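Local coordinates for protein alpha-2,3-sialyltransferase (PDB 2P2V) that probably transfers sialic acid from CMP-sialic acid to an acceptor sugar in alpha-2,3 linkage, this chain being the N-terminal piece of a longer membrane-associated glycosyltransferase, at residues I179-M185 / D198-S202; Q50-E54 / I258-L262; I171-E175 / D231-A235. All blocks are in the same frame, centred on the assembly; numbering follows the deposited sequence.

Contact 1: residues I179-M185 / D198-S202. With CSF (cytidine-5'-monophosphate-3-fluoro-N-acetyl-neuraminic acid), chain O.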
# COMPACT_ATOMS: atom_id res chain seq x y z
N ILE A 179 30.60 -19.20 27.93
CA ILE A 179 29.98 -18.25 27.03
C ILE A 179 28.43 -18.38 27.08
O ILE A 179 27.71 -17.44 26.75
CB ILE A 179 30.60 -18.37 25.60
CG1 ILE A 179 30.08 -17.29 24.65
CG2 ILE A 179 30.49 -19.83 25.06
CD1 ILE A 179 31.02 -16.97 23.50
N TYR A 180 27.95 -19.53 27.55
CA TYR A 180 26.51 -19.76 27.79
C TYR A 180 26.34 -20.59 29.06
O TYR A 180 27.14 -21.48 29.31
CB TYR A 180 25.86 -20.46 26.59
CG TYR A 180 25.76 -19.60 25.34
CD1 TYR A 180 26.64 -19.79 24.26
CD2 TYR A 180 24.80 -18.59 25.24
CE1 TYR A 180 26.55 -18.98 23.10
CE2 TYR A 180 24.70 -17.78 24.10
CZ TYR A 180 25.58 -17.98 23.03
OH TYR A 180 25.46 -17.17 21.92
N PRO A 181 25.30 -20.29 29.88
CA PRO A 181 25.03 -21.10 31.08
C PRO A 181 24.39 -22.46 30.73
O PRO A 181 23.73 -23.08 31.58
CB PRO A 181 24.04 -20.21 31.87
CG PRO A 181 23.37 -19.39 30.89
CD PRO A 181 24.33 -19.19 29.74
N PHE A 182 24.58 -22.90 29.49
CA PHE A 182 23.98 -24.12 28.96
C PHE A 182 24.67 -24.52 27.66
O PHE A 182 25.53 -23.79 27.15
CB PHE A 182 22.45 -23.97 28.74
CG PHE A 182 22.02 -22.61 28.17
CD1 PHE A 182 21.26 -21.73 28.95
CD2 PHE A 182 22.35 -22.23 26.86
CE1 PHE A 182 20.83 -20.49 28.43
CE2 PHE A 182 21.93 -21.00 26.34
CZ PHE A 182 21.17 -20.13 27.13
N GLU A 183 24.30 -25.67 27.12
CA GLU A 183 24.82 -26.08 25.84
C GLU A 183 24.06 -25.34 24.75
O GLU A 183 22.86 -25.57 24.56
CB GLU A 183 24.68 -27.59 25.63
CG GLU A 183 25.14 -28.05 24.25
CD GLU A 183 26.52 -27.48 23.89
OE1 GLU A 183 27.48 -27.70 24.68
OE2 GLU A 183 26.64 -26.81 22.84
N ALA A 184 24.76 -24.48 24.01
CA ALA A 184 24.16 -23.71 22.92
C ALA A 184 24.09 -24.49 21.59
O ALA A 184 23.17 -24.28 20.79
CB ALA A 184 24.88 -22.38 22.73
N MET A 185 25.07 -25.38 21.37
CA MET A 185 25.06 -26.25 20.18
C MET A 185 24.28 -27.53 20.47
O MET A 185 24.82 -28.66 20.41
CB MET A 185 26.48 -26.57 19.70
CG MET A 185 27.25 -25.36 19.19
SD MET A 185 26.61 -24.67 17.64
CE MET A 185 27.15 -25.89 16.43
N ASP A 198 30.97 -24.08 16.29
CA ASP A 198 30.79 -23.10 17.37
C ASP A 198 29.58 -22.21 17.15
O ASP A 198 29.16 -21.98 16.01
CB ASP A 198 32.05 -22.24 17.55
CG ASP A 198 32.38 -21.41 16.30
OD1 ASP A 198 31.74 -20.34 16.08
OD2 ASP A 198 33.28 -21.83 15.53
N PHE A 199 29.02 -21.70 18.25
CA PHE A 199 27.89 -20.77 18.23
C PHE A 199 28.42 -19.46 18.81
O PHE A 199 28.16 -19.15 19.97
CB PHE A 199 26.75 -21.35 19.10
CG PHE A 199 25.38 -20.69 18.87
CD1 PHE A 199 24.57 -21.08 17.80
CD2 PHE A 199 24.90 -19.72 19.76
CE1 PHE A 199 23.33 -20.49 17.59
CE2 PHE A 199 23.67 -19.13 19.56
CZ PHE A 199 22.87 -19.52 18.48
N LYS A 200 29.19 -18.71 18.02
CA LYS A 200 29.75 -17.43 18.50
C LYS A 200 29.20 -16.24 17.69
O LYS A 200 28.85 -16.43 16.51
CB LYS A 200 31.29 -17.44 18.49
CG LYS A 200 31.93 -16.56 19.60
CD LYS A 200 33.42 -16.24 19.37
CE LYS A 200 34.33 -17.40 19.81
NZ LYS A 200 35.76 -17.09 19.54
N PRO A 201 29.14 -15.03 18.29
CA PRO A 201 28.53 -13.86 17.63
C PRO A 201 29.26 -13.43 16.35
O PRO A 201 30.47 -13.68 16.21
CB PRO A 201 28.63 -12.76 18.70
CG PRO A 201 29.78 -13.18 19.54
CD PRO A 201 29.66 -14.67 19.62
N SER A 202 28.53 -12.80 15.43
CA SER A 202 29.13 -12.25 14.21
C SER A 202 30.01 -11.05 14.54
O SER A 202 29.88 -10.45 15.63
CB SER A 202 28.06 -11.84 13.19
OG SER A 202 27.19 -12.91 12.86
C5A CSF O . 23.78 -14.96 17.63
C4A CSF O . 24.56 -14.00 18.53
C2A CSF O . 22.36 -13.12 19.51
O6A CSF O . 21.72 -14.15 18.72
C6A CSF O . 22.47 -15.34 18.35
C3A CSF O . 23.71 -12.77 18.90
O4A CSF O . 25.70 -13.53 17.82
N5A CSF O . 24.63 -16.16 17.47
C7A CSF O . 21.56 -16.19 17.48
C8A CSF O . 20.26 -16.51 18.21
C9A CSF O . 19.27 -17.29 17.31
O9A CSF O . 18.09 -17.69 18.04
O8A CSF O . 20.59 -17.23 19.45
O7A CSF O . 21.34 -15.50 16.24
C1A CSF O . 21.54 -11.84 19.44
OBA CSF O . 22.10 -10.79 19.87
OAA CSF O . 20.37 -11.89 18.97
O1A CSF O . 22.48 -13.40 20.93
O2A CSF O . 23.80 -15.31 21.76
N1 CSF O . 24.78 -12.43 25.73
C2 CSF O . 26.00 -11.84 26.17
N3 CSF O . 27.10 -12.61 26.42
C4 CSF O . 27.02 -13.95 26.28
C5 CSF O . 25.83 -14.56 25.85
C6 CSF O . 24.71 -13.77 25.58
C3' CSF O . 22.67 -11.35 23.31
C2' CSF O . 23.68 -10.70 24.23
C1' CSF O . 23.59 -11.58 25.48
O4' CSF O . 22.39 -12.38 25.41
C4' CSF O . 21.68 -12.07 24.21
PA CSF O . 22.38 -14.79 21.76
O5' CSF O . 22.08 -14.29 23.27
C5' CSF O . 21.08 -13.33 23.58
O3' CSF O . 21.97 -10.36 22.56
O2' CSF O . 23.28 -9.34 24.54
N4 CSF O . 28.10 -14.75 26.53
O2 CSF O . 26.07 -10.58 26.28
O3A CSF O . 21.21 -15.65 21.37
C10 CSF O . 24.56 -16.82 16.30
O10 CSF O . 23.81 -16.48 15.37
C11 CSF O . 25.45 -18.03 16.19
F3A CSF O . 23.46 -12.02 17.77
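Neither segment forms regular helix or strand; both are extended or turning loops. Their backbones stay apart, with CA atoms 6.5 Å apart for Met-185 and Phe-199 and 8.6 Å for Ile-179 and Lys-200, and no hydrogen bond joins them, so side chains fill the gap. Phe-199 is the main filler. Its CD2 lies 3.4 Å from Tyr-180 OH and 4.0 Å from Ala-184 CB, the small alanine leaving room for the ring. The two aromatic rings meet obliquely, with centroids 5.9 Å apart. Met-185 SD makes a Met-aromatic contact with the same phenylalanine, 3.6 Å from Phe-199 CB; flexible and polarisable, methionine suits this irregular seam. At the outer end, Ile-179 CD1 touches Lys-200 CG at 4.0 Å. Ile-179, Tyr-180 and Phe-199 also meet the bound donor analogue. Ile-179 O accepts a hydrogen bond from the cytosine N4 (2.7 Å), Tyr-180 OH gives a very short one to the phosphate oxygen O2A (2.5 Å), and the acetyl methyl C11 lies over one face of Phe-199. These loops, which precede and follow helix 187-192 in the chain, form a wall of the CMP-sialic acid pocket, where a tyrosine at the phosphate is consistent with stabilising the leaving nucleotide.

Contact 2: residues Q50-E54 / I258-L262; sequences QFYFE and INDIL. With CSF (cytidine-5'-monophosphate-3-fluoro-N-acetyl-neuraminic acid), chain O.
Residues 50-54 make a short 3-10 turn that includes Tyr-52 and Phe-53, with Phe-53 N bonded to Gln-50 O (3.2 Å) and Glu-54 N to Phe-51 O (3.1 Å). Against it runs loop 258-262, largely extended but kinked at Asn-259 (phi/psi -130/7°), whose CA stands 4.7 Å from that of Phe-53. Tyr-52, chi1 p (47°) and chi2 -87°, points toward the loop: CD2 lies 4.1 Å from Ile-258 CG2, CE2 3.6 Å from Asp-260 O and OH 3.3 Å from Ile-261 CB, while the hydroxyl bonds Gln-76. Phe-53, chi1 m (-84°) and chi2 39°, takes Asn-259 O over one face (3.5 Å from CD1) and sets CZ 3.4 Å from Asp-260 OD1. Asp-260, chi1 t, suits its place by accepting several bonds, from Ser-186, Asn-188 N and, weakly, Ile-261 N (2.9 Å to OD1). Gln-50 (chi1 m, chi2 p) holds the donor analogue, OE1 accepting from O9A (2.6 Å) and NE2 donating to O8A (2.9 Å). This places the loop after strand 44-48 of the Rossmann-like parallel sheet in the donor site. No hydrogen bond spans the segments: flat rings lie against backbone and carboxylate, with Ile-258 and Ile-261 adding aliphatic contact to Tyr-52.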
# COMPACT_ATOMS: atom_id res chain seq x y z
N GLN A 50 17.17 -18.21 22.95
CA GLN A 50 17.04 -19.50 23.62
C GLN A 50 16.95 -19.40 25.16
O GLN A 50 17.62 -20.14 25.86
CB GLN A 50 18.19 -20.42 23.19
CG GLN A 50 18.07 -20.90 21.76
CD GLN A 50 18.56 -19.88 20.73
OE1 GLN A 50 17.75 -19.22 20.09
NE2 GLN A 50 19.89 -19.77 20.54
N PHE A 51 16.11 -18.51 25.69
CA PHE A 51 16.02 -18.33 27.13
C PHE A 51 15.57 -19.63 27.85
O PHE A 51 15.95 -19.91 28.99
CB PHE A 51 15.07 -17.14 27.47
CG PHE A 51 13.65 -17.41 27.13
CD1 PHE A 51 13.14 -17.07 25.88
CD2 PHE A 51 12.81 -18.04 28.04
CE1 PHE A 51 11.83 -17.39 25.53
CE2 PHE A 51 11.49 -18.36 27.71
CZ PHE A 51 11.00 -18.04 26.44
N TYR A 52 14.72 -20.39 27.17
CA TYR A 52 14.07 -21.58 27.74
C TYR A 52 15.05 -22.76 27.88
O TYR A 52 14.69 -23.80 28.47
CB TYR A 52 12.88 -22.03 26.86
CG TYR A 52 13.21 -22.08 25.39
CD1 TYR A 52 13.08 -20.94 24.59
CD2 TYR A 52 13.64 -23.25 24.80
CE1 TYR A 52 13.40 -20.94 23.28
CE2 TYR A 52 13.98 -23.27 23.47
CZ TYR A 52 13.84 -22.11 22.70
OH TYR A 52 14.14 -22.12 21.35
N PHE A 53 16.24 -22.59 27.33
CA PHE A 53 17.36 -23.52 27.58
C PHE A 53 17.74 -23.54 29.07
O PHE A 53 18.35 -24.52 29.54
CB PHE A 53 18.58 -23.13 26.76
CG PHE A 53 18.60 -23.65 25.33
CD1 PHE A 53 17.44 -23.68 24.55
CD2 PHE A 53 19.80 -24.06 24.76
CE1 PHE A 53 17.49 -24.11 23.21
CE2 PHE A 53 19.85 -24.54 23.41
CZ PHE A 53 18.69 -24.55 22.66
N GLU A 54 17.38 -22.48 29.81
CA GLU A 54 17.67 -22.39 31.25
C GLU A 54 17.14 -23.60 32.01
O GLU A 54 16.02 -24.06 31.77
CB GLU A 54 17.10 -21.08 31.87
CG GLU A 54 15.58 -21.03 31.94
CD GLU A 54 15.06 -19.69 32.45
OE1 GLU A 54 15.91 -18.80 32.70
OE2 GLU A 54 13.81 -19.53 32.63
N ILE A 258 10.74 -28.43 27.86
CA ILE A 258 11.35 -28.06 26.59
C ILE A 258 12.69 -27.39 26.86
O ILE A 258 12.76 -26.35 27.56
CB ILE A 258 10.42 -27.08 25.79
CG1 ILE A 258 9.09 -27.76 25.40
CG2 ILE A 258 11.15 -26.53 24.59
CD1 ILE A 258 7.98 -26.79 24.99
N ASN A 259 13.74 -27.96 26.32
CA ASN A 259 15.08 -27.46 26.54
C ASN A 259 15.87 -27.28 25.28
O ASN A 259 17.07 -27.03 25.34
CB ASN A 259 15.86 -28.41 27.46
CG ASN A 259 16.06 -29.81 26.86
OD1 ASN A 259 15.49 -30.18 25.82
ND2 ASN A 259 16.88 -30.61 27.55
N ASP A 260 15.22 -27.44 24.13
CA ASP A 260 15.89 -27.19 22.83
C ASP A 260 14.80 -26.56 21.97
O ASP A 260 13.62 -26.70 22.29
CB ASP A 260 16.37 -28.52 22.24
CG ASP A 260 17.40 -28.35 21.14
OD1 ASP A 260 17.74 -27.21 20.78
OD2 ASP A 260 17.86 -29.40 20.58
N ILE A 261 15.21 -25.81 20.94
CA ILE A 261 14.29 -25.18 19.99
C ILE A 261 13.53 -26.30 19.28
O ILE A 261 14.15 -27.31 18.89
CB ILE A 261 15.03 -24.24 18.99
CG1 ILE A 261 14.06 -23.44 18.12
CG2 ILE A 261 16.09 -25.03 18.09
CD1 ILE A 261 14.78 -22.32 17.32
N LEU A 262 12.22 -26.16 19.17
CA LEU A 262 11.41 -27.17 18.46
C LEU A 262 11.56 -27.14 16.96
O LEU A 262 11.72 -26.11 16.33
CB LEU A 262 9.93 -27.02 18.83
CG LEU A 262 9.61 -27.10 20.33
CD1 LEU A 262 8.12 -27.20 20.53
CD2 LEU A 262 10.34 -28.27 21.05
C5A CSF O . 23.78 -14.96 17.63
C4A CSF O . 24.56 -14.00 18.53
C2A CSF O . 22.36 -13.12 19.51
O6A CSF O . 21.72 -14.15 18.72
C6A CSF O . 22.47 -15.34 18.35
C3A CSF O . 23.71 -12.77 18.90
O4A CSF O . 25.70 -13.53 17.82
N5A CSF O . 24.63 -16.16 17.47
C7A CSF O . 21.56 -16.19 17.48
C8A CSF O . 20.26 -16.51 18.21
C9A CSF O . 19.27 -17.29 17.31
O9A CSF O . 18.09 -17.69 18.04
O8A CSF O . 20.59 -17.23 19.45
O7A CSF O . 21.34 -15.50 16.24
C1A CSF O . 21.54 -11.84 19.44
OBA CSF O . 22.10 -10.79 19.87
OAA CSF O . 20.37 -11.89 18.97
O1A CSF O . 22.48 -13.40 20.93
O2A CSF O . 23.80 -15.31 21.76
N1 CSF O . 24.78 -12.43 25.73
C2 CSF O . 26.00 -11.84 26.17
N3 CSF O . 27.10 -12.61 26.42
C4 CSF O . 27.02 -13.95 26.28
C5 CSF O . 25.83 -14.56 25.85
C6 CSF O . 24.71 -13.77 25.58
C3' CSF O . 22.67 -11.35 23.31
C2' CSF O . 23.68 -10.70 24.23
C1' CSF O . 23.59 -11.58 25.48
O4' CSF O . 22.39 -12.38 25.41
C4' CSF O . 21.68 -12.07 24.21
PA CSF O . 22.38 -14.79 21.76
O5' CSF O . 22.08 -14.29 23.27
C5' CSF O . 21.08 -13.33 23.58
O3' CSF O . 21.97 -10.36 22.56
O2' CSF O . 23.28 -9.34 24.54
N4 CSF O . 28.10 -14.75 26.53
O2 CSF O . 26.07 -10.58 26.28
O3A CSF O . 21.21 -15.65 21.37
C10 CSF O . 24.56 -16.82 16.30
O10 CSF O . 23.81 -16.48 15.37
C11 CSF O . 25.45 -18.03 16.19
F3A CSF O . 23.46 -12.02 17.77

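Contact 3: residues I171-E175 / D231-A235; sequences IDFYE and DSILA. With CSF (cytidine-5'-monophosphate-3-fluoro-N-acetyl-neuraminic acid), chain O.
Strand 165-169 leads into residues 171-175, which make a tight turn closed by Glu-175 N to Asp-172 O (3.1 Å). Its two central residues have left-handed backbone angles, phi/psi 51/27° at Phe-173 and 56/43° at Tyr-174. Opposite, residues 231-235 enter a 3-10 segment at Ile-233, with Ala-235 N bonded to Ser-232 O (3.0 Å). Closest approach of the CA atoms is 5.9 Å, between Asp-172 and Ile-233. The bump on the second segment is Leu-234 (chi1 t, chi2 p): its CD1 fits the hollow between Ile-171 CG2 (4.0 Å) and Phe-173 CZ (3.7 Å), while its CB rests 3.7 Å from Ile-171 O. Ile-233, with both chi angles m, brings CG2 to the edge of the Phe-173 ring, 3.5 Å from CD1, and CG1 to 3.6 Å from Glu-175 OE1. Phe-173, chi1 m, is thus a broad plate bounded by these aliphatics and by helix 207-221. Ser-232 CB sits 3.5 Å from Asp-172 OD1; Ser-232 OG bonds Cys-229 O and Asp-172 OD2 bonds Ser-30 OG, so those polar atoms have partners elsewhere. The turn's other side binds the nucleotide. Asp-172 N (2.8 Å) and Phe-173 N (3.0 Å) donate to cytosine O2, Tyr-174 N to N3 (3.2 Å), and Tyr-174 OH to phosphate O2A (2.5 Å), with C5 of the base over one face of the Tyr-174 ring. Backbone amides therefore read the base, while mainly apolar contact, with no hydrogen bond across, backs the turn that presents them.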
# COMPACT_ATOMS: atom_id res chain seq x y z
N ILE A 171 23.94 -10.38 30.39
CA ILE A 171 24.73 -9.68 29.38
C ILE A 171 26.26 -9.69 29.71
O ILE A 171 26.70 -9.07 30.67
CB ILE A 171 24.13 -8.27 29.08
CG1 ILE A 171 22.80 -8.46 28.33
CG2 ILE A 171 25.09 -7.44 28.24
CD1 ILE A 171 21.91 -7.22 28.20
N ASP A 172 27.03 -10.46 28.95
CA ASP A 172 28.44 -10.76 29.30
C ASP A 172 29.40 -10.59 28.12
O ASP A 172 30.58 -11.01 28.18
CB ASP A 172 28.53 -12.18 29.85
CG ASP A 172 27.77 -12.34 31.16
OD1 ASP A 172 28.21 -11.73 32.17
OD2 ASP A 172 26.74 -13.04 31.17
N PHE A 173 28.88 -9.99 27.05
CA PHE A 173 29.65 -9.59 25.88
C PHE A 173 30.52 -10.69 25.29
O PHE A 173 31.53 -10.41 24.67
CB PHE A 173 30.52 -8.37 26.20
CG PHE A 173 29.76 -7.22 26.76
CD1 PHE A 173 30.01 -6.79 28.05
CD2 PHE A 173 28.81 -6.56 26.00
CE1 PHE A 173 29.33 -5.73 28.58
CE2 PHE A 173 28.11 -5.49 26.51
CZ PHE A 173 28.38 -5.06 27.82
N TYR A 174 30.12 -11.95 25.49
CA TYR A 174 30.84 -13.11 24.95
C TYR A 174 32.32 -13.14 25.37
O TYR A 174 33.20 -13.44 24.56
CB TYR A 174 30.66 -13.18 23.42
CG TYR A 174 29.20 -13.19 22.98
CD1 TYR A 174 28.50 -11.99 22.83
CD2 TYR A 174 28.53 -14.40 22.74
CE1 TYR A 174 27.15 -11.98 22.45
CE2 TYR A 174 27.19 -14.41 22.35
CZ TYR A 174 26.51 -13.20 22.21
OH TYR A 174 25.20 -13.19 21.82
N GLU A 175 32.58 -12.85 26.64
CA GLU A 175 33.93 -12.88 27.22
C GLU A 175 34.04 -14.01 28.25
O GLU A 175 33.02 -14.50 28.75
CB GLU A 175 34.26 -11.52 27.85
CG GLU A 175 34.18 -10.36 26.84
CD GLU A 175 34.80 -9.06 27.33
OE1 GLU A 175 35.15 -8.96 28.52
OE2 GLU A 175 34.95 -8.13 26.50
N ASP A 231 29.45 -10.25 39.65
CA ASP A 231 30.72 -10.74 39.09
C ASP A 231 30.82 -10.67 37.56
O ASP A 231 31.69 -11.32 36.96
CB ASP A 231 30.97 -12.18 39.57
CG ASP A 231 31.16 -12.26 41.09
OD1 ASP A 231 31.94 -11.44 41.63
OD2 ASP A 231 30.51 -13.14 41.73
N SER A 232 29.93 -9.88 36.94
CA SER A 232 29.85 -9.80 35.48
C SER A 232 30.53 -8.56 34.99
O SER A 232 30.47 -7.51 35.64
CB SER A 232 28.39 -9.69 35.06
OG SER A 232 27.88 -8.44 35.52
N ILE A 233 31.13 -8.68 33.81
CA ILE A 233 31.70 -7.55 33.06
C ILE A 233 30.79 -6.31 33.01
O ILE A 233 31.26 -5.17 33.10
CB ILE A 233 32.01 -7.99 31.61
CG1 ILE A 233 33.25 -8.88 31.56
CG2 ILE A 233 32.22 -6.78 30.73
CD1 ILE A 233 34.49 -8.28 32.26
N LEU A 234 29.49 -6.54 32.82
CA LEU A 234 28.58 -5.43 32.66
C LEU A 234 28.70 -4.45 33.82
O LEU A 234 28.49 -3.25 33.64
CB LEU A 234 27.13 -5.93 32.55
CG LEU A 234 26.09 -4.88 32.19
CD1 LEU A 234 26.18 -4.50 30.74
CD2 LEU A 234 24.70 -5.38 32.52
N ALA A 235 29.00 -4.98 35.01
CA ALA A 235 28.92 -4.17 36.25
C ALA A 235 30.05 -3.12 36.31
O ALA A 235 29.97 -2.14 37.07
CB ALA A 235 28.92 -5.06 37.48
C5A CSF O . 23.78 -14.96 17.63
C4A CSF O . 24.56 -14.00 18.53
C2A CSF O . 22.36 -13.12 19.51
O6A CSF O . 21.72 -14.15 18.72
C6A CSF O . 22.47 -15.34 18.35
C3A CSF O . 23.71 -12.77 18.90
O4A CSF O . 25.70 -13.53 17.82
N5A CSF O . 24.63 -16.16 17.47
C7A CSF O . 21.56 -16.19 17.48
C8A CSF O . 20.26 -16.51 18.21
C9A CSF O . 19.27 -17.29 17.31
O9A CSF O . 18.09 -17.69 18.04
O8A CSF O . 20.59 -17.23 19.45
O7A CSF O . 21.34 -15.50 16.24
C1A CSF O . 21.54 -11.84 19.44
OBA CSF O . 22.10 -10.79 19.87
OAA CSF O . 20.37 -11.89 18.97
O1A CSF O . 22.48 -13.40 20.93
O2A CSF O . 23.80 -15.31 21.76
N1 CSF O . 24.78 -12.43 25.73
C2 CSF O . 26.00 -11.84 26.17
N3 CSF O . 27.10 -12.61 26.42
C4 CSF O . 27.02 -13.95 26.28
C5 CSF O . 25.83 -14.56 25.85
C6 CSF O . 24.71 -13.77 25.58
C3' CSF O . 22.67 -11.35 23.31
C2' CSF O . 23.68 -10.70 24.23
C1' CSF O . 23.59 -11.58 25.48
O4' CSF O . 22.39 -12.38 25.41
C4' CSF O . 21.68 -12.07 24.21
PA CSF O . 22.38 -14.79 21.76
O5' CSF O . 22.08 -14.29 23.27
C5' CSF O . 21.08 -13.33 23.58
O3' CSF O . 21.97 -10.36 22.56
O2' CSF O . 23.28 -9.34 24.54
N4 CSF O . 28.10 -14.75 26.53
O2 CSF O . 26.07 -10.58 26.28
O3A CSF O . 21.21 -15.65 21.37
C10 CSF O . 24.56 -16.82 16.30
O10 CSF O . 23.81 -16.48 15.37
C11 CSF O . 25.45 -18.03 16.19
F3A CSF O . 23.46 -12.02 17.77

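Overall arrangement
From the N terminus, the chain leaves strand 44-48 into residues 50-54, which contact 2 later joins to 258-262, in the loop before helix 268-283, closing a long loop over most of the domain. Within it contact 3 joins 171-175 to 231-235, tying together the loops after the neighbouring strands 165-169 and 224-227. Innermost is contact 1, whose short loop spans helix 187-192. The three loops are concentric and none cross. Contact 1 touches both others: Phe-182 and Phe-199 meet Phe-53 and Gln-50 of contact 2, and Tyr-180 and Pro-201 meet Tyr-174 of contact 3. Contacts 2 and 3, with centres about 22 Å apart, do not touch, but all three reach the same donor analogue.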